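Local coordinates for minor fimbrium subunit Mfa5 (Porphyromonas gingivalis ATCC 33277, PDB 6TO1), which serves as an accessory subunit of the minor fimbriae, filamentous surface pili that mediate biofilm formation and adhesion to host cells and other oral bacteria, at residues Y177-H182 with P203-H208. Residues are numbered along the deposited sequence; the frame is centred on the assembly and turned at random.
Sequences YDHEPH and PIWGTH. With MG (magnesium ion), chain B; PO4 (phosphate ion), chain C.
The imidazole of His179 lies flat on the six-membered ring of Trp205, centroids 3.7 Å apart and planes 13° from parallel, with ND1 over the middle of the indole. The carbonyl of the stacked Trp205 takes a hydrogen bond from the same imidazole: His179 ND1 reaches Trp205 O at 2.8 Å, with the acceptor in the imidazole plane, so one residue holds the ring by both face and edge and fixes its rotation. His179 CB extends the stack as a CH-pi contact over the indole face. On the other imidazole face, offset toward the rim, comes Asp178 OD1. The CG2 methyl of Ile204 packs 3.5 Å from Asp178 CG, and its CD1 reaches OD2. That carboxylate is held by His182, whose NE2 donates to Asp178 OD2 at 2.8 Å on the syn side but 34° out of the carboxylate plane, and by Gln134 NE2, which also hydrogen-bonds OD2. Farther along, His208 N donates to Asp178 O at 2.7 Å, while Tyr177 sets its ring edge against Thr207 CG2. Gly206, without a CB, lets the backbones close to 4.0 Å between the CA atoms of His179 and Gly206.

The same loop carries Thr207, whose OG1 binds the magnesium ion at 2.1 Å alongside Ser135 and Ser137, consistent with the metal ion-dependent adhesion site (MIDAS) of von Willebrand factor A domains. A phosphate, probably from the crystallisation liquor, also binds the metal and accepts a bond from Gly206 N. The turn between antiparallel strands 170-177 and 181-186, the latter at the sheet edge, thus meets the loop joining helices 191-199 and 209-220, with His208 at the N-cap of helix 209-220, its ND1 accepting from Gly211 N.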
loop_
_atom_site.group_PDB
_atom_site.type_symbol
_atom_site.label_atom_id
_atom_site.label_comp_id
_atom_site.label_asym_id
_atom_site.label_seq_id
_atom_site.Cartn_x
_atom_site.Cartn_y
_atom_site.Cartn_z
ATOM N N TYR A 177 3.889 30.788 -23.939
ATOM C CA TYR A 177 3.231 31.253 -25.126
ATOM C C TYR A 177 3.110 32.767 -25.128
ATOM O O TYR A 177 3.032 33.425 -24.086
ATOM C CB TYR A 177 1.833 30.622 -25.314
ATOM C CG TYR A 177 0.803 31.056 -24.294
ATOM C CD1 TYR A 177 -0.060 32.109 -24.546
ATOM C CD2 TYR A 177 0.671 30.393 -23.089
ATOM C CE1 TYR A 177 -1.004 32.494 -23.629
ATOM C CE2 TYR A 177 -0.262 30.779 -22.173
ATOM C CZ TYR A 177 -1.108 31.827 -22.445
ATOM O OH TYR A 177 -2.064 32.194 -21.514
ATOM N N ASP A 178 3.101 33.290 -26.340
ATOM C CA ASP A 178 2.750 34.674 -26.629
ATOM C C ASP A 178 1.765 34.620 -27.800
ATOM O O ASP A 178 0.648 34.094 -27.658
ATOM C CB ASP A 178 3.990 35.516 -26.927
ATOM C CG ASP A 178 4.993 34.821 -27.829
ATOM O OD1 ASP A 178 4.757 34.766 -29.060
ATOM O OD2 ASP A 178 6.033 34.324 -27.283
ATOM N N HIS A 179 2.128 35.177 -28.955
ATOM C CA HIS A 179 1.254 34.999 -30.107
ATOM C C HIS A 179 1.357 33.602 -30.701
ATOM O O HIS A 179 0.575 33.271 -31.593
ATOM C CB HIS A 179 1.519 36.053 -31.204
ATOM C CG HIS A 179 2.935 36.115 -31.674
ATOM N ND1 HIS A 179 3.858 36.962 -31.099
ATOM C CD2 HIS A 179 3.592 35.436 -32.645
ATOM C CE1 HIS A 179 5.021 36.817 -31.712
ATOM N NE2 HIS A 179 4.886 35.897 -32.652
ATOM N N GLU A 180 2.267 32.766 -30.205
ATOM C CA GLU A 180 2.368 31.363 -30.578
ATOM C C GLU A 180 2.924 30.609 -29.373
ATOM O O GLU A 180 3.569 31.207 -28.505
ATOM C CB GLU A 180 3.275 31.183 -31.810
ATOM C CG GLU A 180 4.675 31.571 -31.473
ATOM C CD GLU A 180 5.588 31.721 -32.661
ATOM O OE1 GLU A 180 5.282 31.174 -33.735
ATOM O OE2 GLU A 180 6.632 32.388 -32.489
ATOM N N PRO A 181 2.677 29.314 -29.273
ATOM C CA PRO A 181 3.203 28.556 -28.138
ATOM C C PRO A 181 4.628 28.098 -28.414
ATOM O O PRO A 181 5.065 27.978 -29.570
ATOM C CB PRO A 181 2.226 27.370 -28.048
ATOM C CG PRO A 181 1.839 27.118 -29.487
ATOM C CD PRO A 181 1.758 28.509 -30.106
ATOM N N HIS A 182 5.336 27.819 -27.324
ATOM C CA HIS A 182 6.720 27.364 -27.373
ATOM C C HIS A 182 6.918 26.146 -26.486
ATOM O O HIS A 182 6.597 26.193 -25.299
ATOM C CB HIS A 182 7.676 28.441 -26.889
ATOM C CG HIS A 182 7.466 29.764 -27.548
ATOM N ND1 HIS A 182 7.809 29.992 -28.865
ATOM C CD2 HIS A 182 6.977 30.935 -27.072
ATOM C CE1 HIS A 182 7.525 31.246 -29.176
ATOM N NE2 HIS A 182 7.008 31.835 -28.114
ATOM N N PRO A 203 8.577 39.088 -22.251
ATOM C CA PRO A 203 7.266 39.503 -22.794
ATOM C C PRO A 203 7.294 39.728 -24.296
ATOM O O PRO A 203 8.124 40.474 -24.813
ATOM C CB PRO A 203 6.956 40.805 -22.043
ATOM C CG PRO A 203 7.944 40.896 -20.927
ATOM C CD PRO A 203 9.143 40.088 -21.323
ATOM N N ILE A 204 6.339 39.106 -24.996
ATOM C CA ILE A 204 6.209 39.190 -26.441
ATOM C C ILE A 204 4.736 39.435 -26.750
ATOM O O ILE A 204 3.864 38.886 -26.074
ATOM C CB ILE A 204 6.711 37.907 -27.139
ATOM C CG1 ILE A 204 8.207 37.720 -26.879
ATOM C CG2 ILE A 204 6.418 37.945 -28.614
ATOM C CD1 ILE A 204 8.773 36.414 -27.413
ATOM N N TRP A 205 4.454 40.254 -27.761
ATOM C CA TRP A 205 3.064 40.595 -28.060
ATOM C C TRP A 205 2.230 39.339 -28.326
ATOM O O TRP A 205 2.694 38.367 -28.923
ATOM C CB TRP A 205 2.965 41.550 -29.287
ATOM C CG TRP A 205 3.493 40.991 -30.597
ATOM C CD1 TRP A 205 4.778 41.103 -31.104
ATOM C CD2 TRP A 205 2.757 40.223 -31.575
ATOM N NE1 TRP A 205 4.871 40.434 -32.303
ATOM C CE2 TRP A 205 3.646 39.908 -32.624
ATOM C CE3 TRP A 205 1.438 39.792 -31.665
ATOM C CZ2 TRP A 205 3.259 39.156 -33.725
ATOM C CZ3 TRP A 205 1.062 39.035 -32.756
ATOM C CH2 TRP A 205 1.962 38.739 -33.777
ATOM N N GLY A 206 0.956 39.400 -27.930
ATOM C CA GLY A 206 0.005 38.377 -28.314
ATOM C C GLY A 206 -0.253 37.396 -27.187
ATOM O O GLY A 206 0.684 36.998 -26.509
ATOM N N THR A 207 -1.503 36.988 -26.984
ATOM C CA THR A 207 -1.851 36.065 -25.902
ATOM C C THR A 207 -2.680 34.919 -26.487
ATOM O O THR A 207 -3.919 34.931 -26.441
ATOM C CB THR A 207 -2.588 36.795 -24.773
ATOM O OG1 THR A 207 -1.861 37.966 -24.344
ATOM C CG2 THR A 207 -2.809 35.865 -23.592
ATOM N N HIS A 208 -1.990 33.908 -27.014
ATOM C CA HIS A 208 -2.625 32.778 -27.716
ATOM C C HIS A 208 -2.835 31.627 -26.730
ATOM O O HIS A 208 -2.173 30.589 -26.767
ATOM C CB HIS A 208 -1.758 32.362 -28.892
ATOM C CG HIS A 208 -2.473 31.646 -29.996
ATOM N ND1 HIS A 208 -3.370 30.620 -29.783
ATOM C CD2 HIS A 208 -2.372 31.782 -31.337
ATOM C CE1 HIS A 208 -3.796 30.161 -30.950
ATOM N NE2 HIS A 208 -3.215 30.862 -31.908
HETATM MG MG MG B . -1.534 39.130 -22.670
HETATM P P PO4 C . -1.025 41.002 -25.280
HETATM O O1 PO4 C . 0.323 41.265 -25.977
HETATM O O2 PO4 C . -1.860 40.056 -26.133
HETATM O O3 PO4 C . -1.747 42.334 -25.202
HETATM O O4 PO4 C . -0.828 40.517 -23.894
HETATM O O HOH W 1 -2.223 37.848 -21.250
HETATM O O HOH W 2 -3.492 39.895 -22.678
#